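Local coordinates for protein TetR family transcriptional regulator (Rhodococcus erythropolis, PDB 4ZA6) that represses transcription as a TetR-family regulator, probably binding DNA through its N-terminal helices to control qsdA, a gene for quorum-sensing signal degradation, at residues Leu5-Arg8 with Arg9-Thr13; Leu55-Ala58 with Thr59-Tyr63; Pro75-Ile78 with Leu79-Gly83; Glu94-Ala97 with Leu98-Glu102. One frame throughout, in Å; residues are numbered along the deposited sequence.

Contact 1: residues Leu5-Arg8 with Arg9-Thr13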
loop_
_atom_site.group_PDB
_atom_site.type_symbol
_atom_site.label_atom_id
_atom_site.label_comp_id
_atom_site.label_asym_id
_atom_site.label_seq_id
_atom_site.Cartn_x
_atom_site.Cartn_y
_atom_site.Cartn_z
ATOM N N LEU A 5 22.134 -6.528 -3.639
ATOM C CA LEU A 5 22.345 -5.846 -4.907
ATOM C C LEU A 5 21.667 -6.551 -6.094
ATOM O O LEU A 5 21.001 -5.892 -6.897
ATOM C CB LEU A 5 23.851 -5.650 -5.130
ATOM C CG LEU A 5 24.298 -4.972 -6.422
ATOM C CD1 LEU A 5 23.524 -3.655 -6.687
ATOM C CD2 LEU A 5 25.776 -4.757 -6.399
ATOM N N GLU A 6 21.858 -7.871 -6.229
ATOM C CA GLU A 6 21.193 -8.643 -7.298
ATOM C C GLU A 6 19.661 -8.443 -7.265
ATOM O O GLU A 6 19.068 -8.075 -8.283
ATOM C CB GLU A 6 21.547 -10.119 -7.192
ATOM C CG GLU A 6 22.908 -10.390 -7.813
ATOM C CD GLU A 6 23.521 -11.726 -7.445
ATOM O OE1 GLU A 6 24.502 -12.125 -8.117
ATOM O OE2 GLU A 6 23.029 -12.368 -6.488
ATOM N N ARG A 7 19.046 -8.615 -6.079
ATOM C CA ARG A 7 17.613 -8.434 -5.826
ATOM C C ARG A 7 17.199 -6.982 -6.146
ATOM O O ARG A 7 16.178 -6.776 -6.794
ATOM C CB ARG A 7 17.324 -8.788 -4.348
ATOM C CG ARG A 7 15.842 -8.807 -3.934
ATOM C CD ARG A 7 15.683 -9.058 -2.445
ATOM N NE ARG A 7 14.319 -8.758 -1.987
ATOM C CZ ARG A 7 13.964 -7.646 -1.346
ATOM N NH1 ARG A 7 14.863 -6.703 -1.085
ATOM N NH2 ARG A 7 12.705 -7.463 -0.972
ATOM N N ARG A 8 18.010 -5.980 -5.737
ATOM C CA ARG A 8 17.740 -4.562 -6.028
ATOM C C ARG A 8 17.647 -4.289 -7.538
ATOM O O ARG A 8 16.727 -3.602 -7.964
ATOM C CB ARG A 8 18.786 -3.653 -5.339
ATOM C CG ARG A 8 18.641 -2.130 -5.525
ATOM C CD ARG A 8 17.320 -1.475 -5.110
ATOM N NE ARG A 8 16.614 -2.139 -4.005
ATOM C CZ ARG A 8 15.290 -2.175 -3.898
ATOM N NH1 ARG A 8 14.524 -1.603 -4.823
ATOM N NH2 ARG A 8 14.718 -2.797 -2.877
ATOM N N ARG A 9 18.591 -4.834 -8.346
ATOM C CA ARG A 9 18.564 -4.675 -9.800
ATOM C C ARG A 9 17.260 -5.263 -10.328
ATOM O O ARG A 9 16.582 -4.615 -11.121
ATOM C CB ARG A 9 19.762 -5.369 -10.458
ATOM C CG ARG A 9 21.069 -4.614 -10.298
ATOM C CD ARG A 9 22.108 -5.195 -11.221
ATOM N NE ARG A 9 23.472 -4.912 -10.764
ATOM C CZ ARG A 9 24.248 -5.786 -10.129
ATOM N NH1 ARG A 9 23.811 -7.015 -9.878
ATOM N NH2 ARG A 9 25.468 -5.440 -9.749
ATOM N N ALA A 10 16.876 -6.452 -9.822
ATOM C CA ALA A 10 15.641 -7.139 -10.214
ATOM C C ALA A 10 14.387 -6.343 -9.882
ATOM O O ALA A 10 13.538 -6.184 -10.755
ATOM C CB ALA A 10 15.584 -8.538 -9.613
ATOM N N ILE A 11 14.275 -5.816 -8.640
ATOM C CA ILE A 11 13.102 -5.023 -8.227
ATOM C C ILE A 11 13.049 -3.701 -8.986
ATOM O O ILE A 11 11.979 -3.316 -9.461
ATOM C CB ILE A 11 13.032 -4.815 -6.695
ATOM C CG1 ILE A 11 13.096 -6.160 -5.938
ATOM C CG2 ILE A 11 11.793 -3.969 -6.291
ATOM C CD1 ILE A 11 13.450 -6.003 -4.458
ATOM N N ASP A 12 14.203 -3.019 -9.125
ATOM C CA ASP A 12 14.260 -1.761 -9.850
ATOM C C ASP A 12 13.787 -1.906 -11.289
ATOM O O ASP A 12 13.063 -1.035 -11.781
ATOM C CB ASP A 12 15.667 -1.147 -9.796
ATOM C CG ASP A 12 16.062 -0.611 -8.433
ATOM O OD1 ASP A 12 15.217 -0.648 -7.505
ATOM O OD2 ASP A 12 17.206 -0.134 -8.294
ATOM N N THR A 13 14.185 -3.002 -11.958
ATOM C CA THR A 13 13.802 -3.280 -13.341
ATOM C C THR A 13 12.322 -3.602 -13.410
ATOM O O THR A 13 11.627 -3.065 -14.265
ATOM C CB THR A 13 14.757 -4.330 -13.975
ATOM O OG1 THR A 13 16.122 -3.898 -13.782
ATOM C CG2 THR A 13 14.502 -4.535 -15.458
#
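Arg8 bends forward along its own helix to meet Asp12. Its CB lies against Arg9 N, and CG, set anti to the backbone N (chi1 -179°), starts out beside the carbonyl. Bends at chi2 and chi3 then carry CD across the Asp12 carboxylate, 3.3 Å from Asp12 OD1. At the tip, Arg8 NH1 gives a 2.9 Å salt-bridge hydrogen bond to Asp12 OD1, which lies near the guanidinium plane and is met on its syn side; the two flat groups are turned 51° apart. Arg8 NH2 comes within 3.8 Å of Ile11 CD1 and bridges to Glu57, so one guanidinium serves two acids. With an alanine here, Asp12 and Glu57 would probably both lose their cationic mate, and one polar tie to helix 47-69 would go. Ile11 CD1 sits over the centre of the Arg7 guanidinium, 3.6 Å from Arg7 CZ, while Leu5 CG covers a face of the Arg9 guanidinium, offset toward its rim. Arg7 and Arg9 suit the exposed side, their flat ends taking aliphatic groups over a face. Within helix 4-19, Ile11 leans on Thr53 and Val54 of helix 47-69, and Ala10 on Leu33 of helix 26-33 and Val44 of helix 37-44.

Contact 2: residues Leu55-Ala58 with Thr59-Tyr63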
loop_
_atom_site.group_PDB
_atom_site.type_symbol
_atom_site.label_atom_id
_atom_site.label_comp_id
_atom_site.label_asym_id
_atom_site.label_seq_id
_atom_site.Cartn_x
_atom_site.Cartn_y
_atom_site.Cartn_z
ATOM N N LEU A 55 4.940 -3.328 -5.582
ATOM C CA LEU A 55 3.793 -2.563 -5.089
ATOM C C LEU A 55 3.944 -2.162 -3.632
ATOM O O LEU A 55 3.502 -1.080 -3.272
ATOM C CB LEU A 55 2.492 -3.343 -5.309
ATOM C CG LEU A 55 2.133 -3.624 -6.766
ATOM C CD1 LEU A 55 0.867 -4.482 -6.869
ATOM C CD2 LEU A 55 2.015 -2.333 -7.558
ATOM N N ALA A 56 4.598 -3.005 -2.810
ATOM C CA ALA A 56 4.858 -2.691 -1.398
ATOM C C ALA A 56 5.850 -1.523 -1.303
ATOM O O ALA A 56 5.662 -0.640 -0.481
ATOM C CB ALA A 56 5.434 -3.911 -0.698
ATOM N N GLU A 57 6.905 -1.511 -2.144
ATOM C CA GLU A 57 7.883 -0.412 -2.134
ATOM C C GLU A 57 7.212 0.909 -2.581
ATOM O O GLU A 57 7.487 1.946 -1.994
ATOM C CB GLU A 57 9.117 -0.745 -3.006
ATOM C CG GLU A 57 10.009 -1.815 -2.392
ATOM C CD GLU A 57 11.365 -2.018 -3.039
ATOM O OE1 GLU A 57 11.699 -1.273 -3.987
ATOM O OE2 GLU A 57 12.090 -2.939 -2.607
ATOM N N ALA A 58 6.347 0.857 -3.611
ATOM C CA ALA A 58 5.575 2.009 -4.110
ATOM C C ALA A 58 4.612 2.492 -3.006
ATOM O O ALA A 58 4.409 3.691 -2.866
ATOM C CB ALA A 58 4.779 1.615 -5.346
ATOM N N THR A 59 4.004 1.547 -2.236
ATOM C CA THR A 59 3.120 1.866 -1.104
ATOM C C THR A 59 3.903 2.682 -0.034
ATOM O O THR A 59 3.406 3.697 0.453
ATOM C CB THR A 59 2.536 0.578 -0.503
ATOM O OG1 THR A 59 1.662 -0.028 -1.462
ATOM C CG2 THR A 59 1.772 0.830 0.804
ATOM N N GLU A 60 5.109 2.235 0.320
ATOM C CA GLU A 60 5.969 2.907 1.310
ATOM C C GLU A 60 6.263 4.316 0.879
ATOM O O GLU A 60 6.051 5.227 1.665
ATOM C CB GLU A 60 7.261 2.097 1.553
ATOM C CG GLU A 60 8.277 2.787 2.451
ATOM C CD GLU A 60 9.267 1.840 3.106
ATOM O OE1 GLU A 60 9.608 0.802 2.493
ATOM O OE2 GLU A 60 9.690 2.128 4.250
ATOM N N ARG A 61 6.692 4.519 -0.391
ATOM C CA ARG A 61 6.953 5.866 -0.943
ATOM C C ARG A 61 5.719 6.786 -0.832
ATOM O O ARG A 61 5.849 7.940 -0.447
ATOM C CB ARG A 61 7.426 5.776 -2.399
ATOM C CG ARG A 61 8.850 5.196 -2.536
ATOM C CD ARG A 61 9.406 5.341 -3.952
ATOM N NE ARG A 61 8.591 4.661 -4.975
ATOM C CZ ARG A 61 8.781 3.415 -5.390
ATOM N NH1 ARG A 61 9.748 2.674 -4.865
ATOM N NH2 ARG A 61 8.013 2.903 -6.339
ATOM N N THR A 62 4.519 6.249 -1.090
ATOM C CA THR A 62 3.243 6.979 -0.994
ATOM C C THR A 62 2.987 7.432 0.444
ATOM O O THR A 62 2.689 8.614 0.668
ATOM C CB THR A 62 2.108 6.125 -1.586
ATOM O OG1 THR A 62 2.426 5.916 -2.951
ATOM C CG2 THR A 62 0.727 6.795 -1.484
ATOM N N TYR A 63 3.140 6.504 1.412
ATOM C CA TYR A 63 2.951 6.759 2.850
ATOM C C TYR A 63 3.920 7.834 3.362
ATOM O O TYR A 63 3.505 8.735 4.087
ATOM C CB TYR A 63 3.184 5.463 3.641
ATOM C CG TYR A 63 1.924 4.720 4.024
ATOM C CD1 TYR A 63 1.257 5.002 5.216
ATOM C CD2 TYR A 63 1.447 3.673 3.247
ATOM C CE1 TYR A 63 0.103 4.307 5.587
ATOM C CE2 TYR A 63 0.281 2.989 3.593
ATOM C CZ TYR A 63 -0.362 3.278 4.787
ATOM O OH TYR A 63 -1.510 2.603 5.141
#
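Thr59 and Thr62 each bond back to a carbonyl one turn earlier, and these paired hydrogen bonds are the main polar feature. Leu55 O accepts from Thr59 OG1 at 2.8 Å and from Thr59 N at 2.9 Å, the two donors arriving from opposite faces of its carbonyl plane. Ala58 O is held in the same way by Thr62 OG1, at 3.0 Å, and Thr62 N. In both threonines OG1 stands beside the backbone N and anti to the carbonyl carbon (chi1 -67° in Thr59), which aims the hydroxyl toward the carbonyl one turn earlier in the chain. Thr59 OG1 also hydrogen-bonds a bound methylpentanediol, probably from the crystallisation liquor. A valine in its place would probably leave Leu55 O with one donor fewer and the diol without its hydroxyl partner.

Among the charged groups, Glu57 OE1 lies 4.5 Å from Arg61 NH1, too far for a salt bridge; the Glu57 carboxylate pairs with Arg8, and that of Glu60 with Arg64.

Packing is modest. The Arg61 chain bends at chi3 and lays one guanidinium face over the backbone, with Ala58 CA 3.4 Å from Arg61 NH2; the small methyl of Ala58 lets it lie so close.

Intrahelical threonine-to-carbonyl bonds of this kind are common in helices. This one, 47-69, is the long helix that in TetR-family repressors links the DNA-binding head to the ligand-binding domain.

Contact 3: residues Pro75-Ile78 with Leu79-Gly83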
loop_
_atom_site.group_PDB
_atom_site.type_symbol
_atom_site.label_atom_id
_atom_site.label_comp_id
_atom_site.label_asym_id
_atom_site.label_seq_id
_atom_site.Cartn_x
_atom_site.Cartn_y
_atom_site.Cartn_z
ATOM N N PRO A 75 -5.241 12.262 16.034
ATOM C CA PRO A 75 -6.179 11.668 15.063
ATOM C C PRO A 75 -6.422 12.509 13.812
ATOM O O PRO A 75 -6.655 11.942 12.767
ATOM C CB PRO A 75 -7.460 11.478 15.871
ATOM C CG PRO A 75 -7.018 11.493 17.315
ATOM C CD PRO A 75 -5.896 12.473 17.342
ATOM N N GLU A 76 -6.319 13.833 13.902
ATOM C CA GLU A 76 -6.510 14.689 12.727
ATOM C C GLU A 76 -5.365 14.523 11.711
ATOM O O GLU A 76 -5.616 14.536 10.500
ATOM C CB GLU A 76 -6.770 16.164 13.114
ATOM C CG GLU A 76 -6.120 16.644 14.394
ATOM C CD GLU A 76 -6.909 16.557 15.683
ATOM O OE1 GLU A 76 -7.739 17.457 15.941
ATOM O OE2 GLU A 76 -6.652 15.615 16.465
ATOM N N TYR A 77 -4.128 14.298 12.210
ATOM C CA TYR A 77 -2.937 14.061 11.370
ATOM C C TYR A 77 -3.045 12.696 10.725
ATOM O O TYR A 77 -2.754 12.573 9.534
ATOM C CB TYR A 77 -1.640 14.181 12.197
ATOM C CG TYR A 77 -0.380 13.713 11.497
ATOM C CD1 TYR A 77 0.327 14.560 10.651
ATOM C CD2 TYR A 77 0.124 12.433 11.712
ATOM C CE1 TYR A 77 1.494 14.137 10.018
ATOM C CE2 TYR A 77 1.293 12.002 11.088
ATOM C CZ TYR A 77 1.968 12.854 10.233
ATOM O OH TYR A 77 3.119 12.436 9.614
ATOM N N ILE A 78 -3.438 11.660 11.509
ATOM C CA ILE A 78 -3.580 10.291 11.016
ATOM C C ILE A 78 -4.640 10.268 9.928
ATOM O O ILE A 78 -4.422 9.674 8.878
ATOM C CB ILE A 78 -3.889 9.298 12.169
ATOM C CG1 ILE A 78 -2.706 9.230 13.176
ATOM C CG2 ILE A 78 -4.224 7.907 11.613
ATOM C CD1 ILE A 78 -3.113 8.879 14.625
ATOM N N LEU A 79 -5.764 10.985 10.153
ATOM C CA LEU A 79 -6.819 11.089 9.161
ATOM C C LEU A 79 -6.314 11.754 7.888
ATOM O O LEU A 79 -6.609 11.274 6.794
ATOM C CB LEU A 79 -8.067 11.791 9.713
ATOM C CG LEU A 79 -8.981 10.929 10.593
ATOM C CD1 LEU A 79 -10.061 11.806 11.272
ATOM C CD2 LEU A 79 -9.712 9.878 9.782
ATOM N N ASP A 80 -5.518 12.800 8.024
ATOM C CA ASP A 80 -4.951 13.488 6.869
ATOM C C ASP A 80 -4.001 12.591 6.061
ATOM O O ASP A 80 -4.067 12.592 4.831
ATOM C CB ASP A 80 -4.241 14.772 7.300
ATOM C CG ASP A 80 -3.919 15.703 6.152
ATOM O OD1 ASP A 80 -4.593 15.612 5.098
ATOM O OD2 ASP A 80 -3.072 16.569 6.331
ATOM N N VAL A 81 -3.109 11.853 6.737
ATOM C CA VAL A 81 -2.153 10.942 6.059
ATOM C C VAL A 81 -2.946 9.915 5.231
ATOM O O VAL A 81 -2.660 9.753 4.047
ATOM C CB VAL A 81 -1.213 10.229 7.071
ATOM C CG1 VAL A 81 -0.475 9.056 6.428
ATOM C CG2 VAL A 81 -0.224 11.216 7.697
ATOM N N PHE A 82 -3.962 9.265 5.844
ATOM C CA PHE A 82 -4.779 8.233 5.170
ATOM C C PHE A 82 -5.566 8.745 4.004
ATOM O O PHE A 82 -5.648 8.051 2.995
ATOM C CB PHE A 82 -5.685 7.477 6.159
ATOM C CG PHE A 82 -4.966 6.287 6.735
ATOM C CD1 PHE A 82 -5.039 5.043 6.115
ATOM C CD2 PHE A 82 -4.164 6.421 7.862
ATOM C CE1 PHE A 82 -4.334 3.953 6.617
ATOM C CE2 PHE A 82 -3.436 5.333 8.348
ATOM C CZ PHE A 82 -3.534 4.107 7.724
ATOM N N GLY A 83 -6.152 9.934 4.149
ATOM C CA GLY A 83 -6.892 10.577 3.074
ATOM C C GLY A 83 -5.982 10.833 1.886
ATOM O O GLY A 83 -6.334 10.505 0.751
#
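Val81 N donates to Tyr77 O at 2.9 Å, a helical bond that ties together the same two residues whose side chains meet. With CG anti to the backbone N (chi1 169°), the Tyr77 ring stands out from the helix, and Val81 CG2, one turn on, comes against one face. This is a CH-pi contact, 3.9 Å from Val81 CG2 to the Tyr77 ring centroid and 19° off the normal, displaced toward the CZ end. Beta-branched valine suits this spot, since CG2 can stand beside its own backbone N and reach the ring. Tyr77 OH is hydrogen-bonded to Met67 O, which fixes the far end of the ring.

On another side of the helix Ile78 and Phe82 run side by side, pointing the same way, with Ile78 CG2 4.0 Å from Phe82 CD2. Ile78 O lies at the edge of the Phe82 ring, near its plane and 3.4 Å from Phe82 CD2, and the same oxygen accepts from Phe82 N. Leu79 lays CG against Pro75 O and reaches Leu174 and Ile177 of helix 170-181.

Apolar residues facing several neighbours at once are what an all-helical bundle demands: helix 74-90 belongs to the TetR-type C-terminal domain, where Ile78 and Phe82 pack on helix 115-133.

Contact 4: residues Glu94-Ala97 with Leu98-Glu102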
loop_
_atom_site.group_PDB
_atom_site.type_symbol
_atom_site.label_atom_id
_atom_site.label_comp_id
_atom_site.label_asym_id
_atom_site.label_seq_id
_atom_site.Cartn_x
_atom_site.Cartn_y
_atom_site.Cartn_z
ATOM N N GLU A 94 -0.542 4.168 -13.339
ATOM C CA GLU A 94 0.159 2.878 -13.340
ATOM C C GLU A 94 -0.649 1.775 -12.635
ATOM O O GLU A 94 -0.773 0.665 -13.160
ATOM C CB GLU A 94 1.607 2.987 -12.814
ATOM C CG GLU A 94 1.781 3.557 -11.414
ATOM C CD GLU A 94 1.922 5.067 -11.289
ATOM O OE1 GLU A 94 1.852 5.770 -12.324
ATOM O OE2 GLU A 94 2.096 5.547 -10.142
ATOM N N LEU A 95 -1.248 2.094 -11.471
ATOM C CA LEU A 95 -2.103 1.127 -10.778
ATOM C C LEU A 95 -3.322 0.815 -11.634
ATOM O O LEU A 95 -3.638 -0.357 -11.833
ATOM C CB LEU A 95 -2.547 1.612 -9.386
ATOM C CG LEU A 95 -3.421 0.597 -8.634
ATOM C CD1 LEU A 95 -2.650 -0.695 -8.360
ATOM C CD2 LEU A 95 -3.978 1.182 -7.373
ATOM N N ARG A 96 -3.970 1.864 -12.169
ATOM C CA ARG A 96 -5.155 1.770 -13.026
ATOM C C ARG A 96 -4.949 0.816 -14.199
ATOM O O ARG A 96 -5.825 -0.001 -14.467
ATOM C CB ARG A 96 -5.586 3.171 -13.512
ATOM C CG ARG A 96 -7.081 3.302 -13.781
ATOM C CD ARG A 96 -7.550 4.743 -13.691
ATOM N NE ARG A 96 -7.795 5.165 -12.308
ATOM C CZ ARG A 96 -8.966 5.067 -11.680
ATOM N NH1 ARG A 96 -10.019 4.551 -12.303
ATOM N NH2 ARG A 96 -9.090 5.481 -10.423
ATOM N N ALA A 97 -3.784 0.903 -14.877
ATOM C CA ALA A 97 -3.418 0.037 -15.998
ATOM C C ALA A 97 -3.264 -1.405 -15.527
ATOM O O ALA A 97 -3.708 -2.317 -16.215
ATOM C CB ALA A 97 -2.113 0.523 -16.640
ATOM N N LEU A 98 -2.643 -1.601 -14.343
ATOM C CA LEU A 98 -2.415 -2.913 -13.742
ATOM C C LEU A 98 -3.736 -3.550 -13.330
ATOM O O LEU A 98 -3.980 -4.691 -13.700
ATOM C CB LEU A 98 -1.452 -2.796 -12.541
ATOM C CG LEU A 98 -1.116 -4.101 -11.807
ATOM C CD1 LEU A 98 0.042 -4.841 -12.481
ATOM C CD2 LEU A 98 -0.821 -3.844 -10.337
ATOM N N THR A 99 -4.605 -2.798 -12.630
ATOM C CA THR A 99 -5.908 -3.288 -12.158
ATOM C C THR A 99 -6.867 -3.651 -13.269
ATOM O O THR A 99 -7.684 -4.549 -13.091
ATOM C CB THR A 99 -6.517 -2.411 -11.054
ATOM O OG1 THR A 99 -6.805 -1.104 -11.560
ATOM C CG2 THR A 99 -5.632 -2.327 -9.829
ATOM N N LYS A 100 -6.760 -2.968 -14.418
ATOM C CA LYS A 100 -7.595 -3.228 -15.596
ATOM C C LYS A 100 -7.203 -4.538 -16.248
ATOM O O LYS A 100 -8.072 -5.301 -16.652
ATOM C CB LYS A 100 -7.511 -2.072 -16.600
ATOM C CG LYS A 100 -8.487 -0.951 -16.302
ATOM C CD LYS A 100 -8.230 0.267 -17.191
ATOM C CE LYS A 100 -9.125 1.438 -16.843
ATOM N NZ LYS A 100 -8.902 2.596 -17.748
ATOM N N ARG A 101 -5.898 -4.817 -16.303
ATOM C CA ARG A 101 -5.377 -6.026 -16.927
ATOM C C ARG A 101 -5.420 -7.270 -16.032
ATOM O O ARG A 101 -5.722 -8.344 -16.532
ATOM C CB ARG A 101 -3.949 -5.751 -17.433
ATOM C CG ARG A 101 -3.330 -6.832 -18.315
ATOM C CD ARG A 101 -1.875 -6.527 -18.651
ATOM N NE ARG A 101 -1.095 -6.200 -17.455
ATOM C CZ ARG A 101 -0.637 -4.986 -17.165
ATOM N NH1 ARG A 101 -0.837 -3.977 -17.998
ATOM N NH2 ARG A 101 0.039 -4.780 -16.053
ATOM N N GLU A 102 -5.091 -7.132 -14.722
ATOM C CA GLU A 102 -4.974 -8.253 -13.791
ATOM C C GLU A 102 -5.739 -7.994 -12.498
ATOM O O GLU A 102 -5.111 -7.943 -11.445
ATOM C CB GLU A 102 -3.481 -8.482 -13.472
ATOM C CG GLU A 102 -2.615 -8.682 -14.702
ATOM C CD GLU A 102 -1.186 -9.028 -14.374
ATOM O OE1 GLU A 102 -0.949 -10.164 -13.904
ATOM O OE2 GLU A 102 -0.306 -8.162 -14.575
#
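Thr99 N gives Leu95 O a short, straight hydrogen bond of 2.7 Å, with an N-H...O angle of 168°. The Thr99 hydroxyl stands between the backbone N and the carbonyl carbon (chi1 64°), which places Thr99 OG1 3.3 Å from both Leu95 O and Arg96 O; either bond is weak, and its single proton is not assigned between them. Leu98 N to Glu94 O and Lys100 N to Arg96 O continue the helical ladder, but Arg101 N reaches Ala97 O only weakly, at 3.3 Å. The helix is ending here: Glu102 leaves helical geometry and stands at the N-cap position of the following helix, 103-111. Its carboxylate forms a salt bridge with Arg47, and Glu102 OE2 lies at the edge of the Arg101 guanidinium, 3.6 Å from Arg101 NE. An acid suits such a junction because it can answer basic groups from more than one part of the chain.

Helix 93-101 is a short member of the all-helical C-terminal domain of the TetR family, and its inner side packs through Leu95, Leu98 and the Thr99 methyl. Leu95 CD1 touches Thr99 CG2 at 3.7 Å and Leu98 CD2 at 4.1 Å. Leu95, Leu98 and Thr99 all press on Phe106 of helix 103-111, and Leu98 also meets Leu51 and Leu55 of helix 47-69. Toward solvent, Lys100 runs its extended chain past Arg96, bringing Lys100 CE to 4.1 Å from Arg96 CG. Their cationic ends stay apart, and Arg96 NH2 turns instead to Glu90 O.

Contact 2, on the long helix 47-69, joins the other three. Its Glu57 reaches contact 1 through a salt bridge, Arg8 NH2 to Glu57 OE2 at 2.6 Å, with centres 16 Å apart. Its Leu55 meets contact 4 where Leu55 CD1 packs 3.9 Å from Leu98 CD2. At its far end Tyr63 OH lies 3.5 Å from Phe82 CE1 of contact 3. Contacts 1 and 3 fall on opposite sides of the chain's centre, 33 Å between centres, and contacts 3 and 4 do not touch. A methylpentanediol lies about 3 Å from the side chain of Thr62, methylpentanediol is also found about 3 Å from that of Arg96, and a calcium ion lies about 4 Å from that of Leu5.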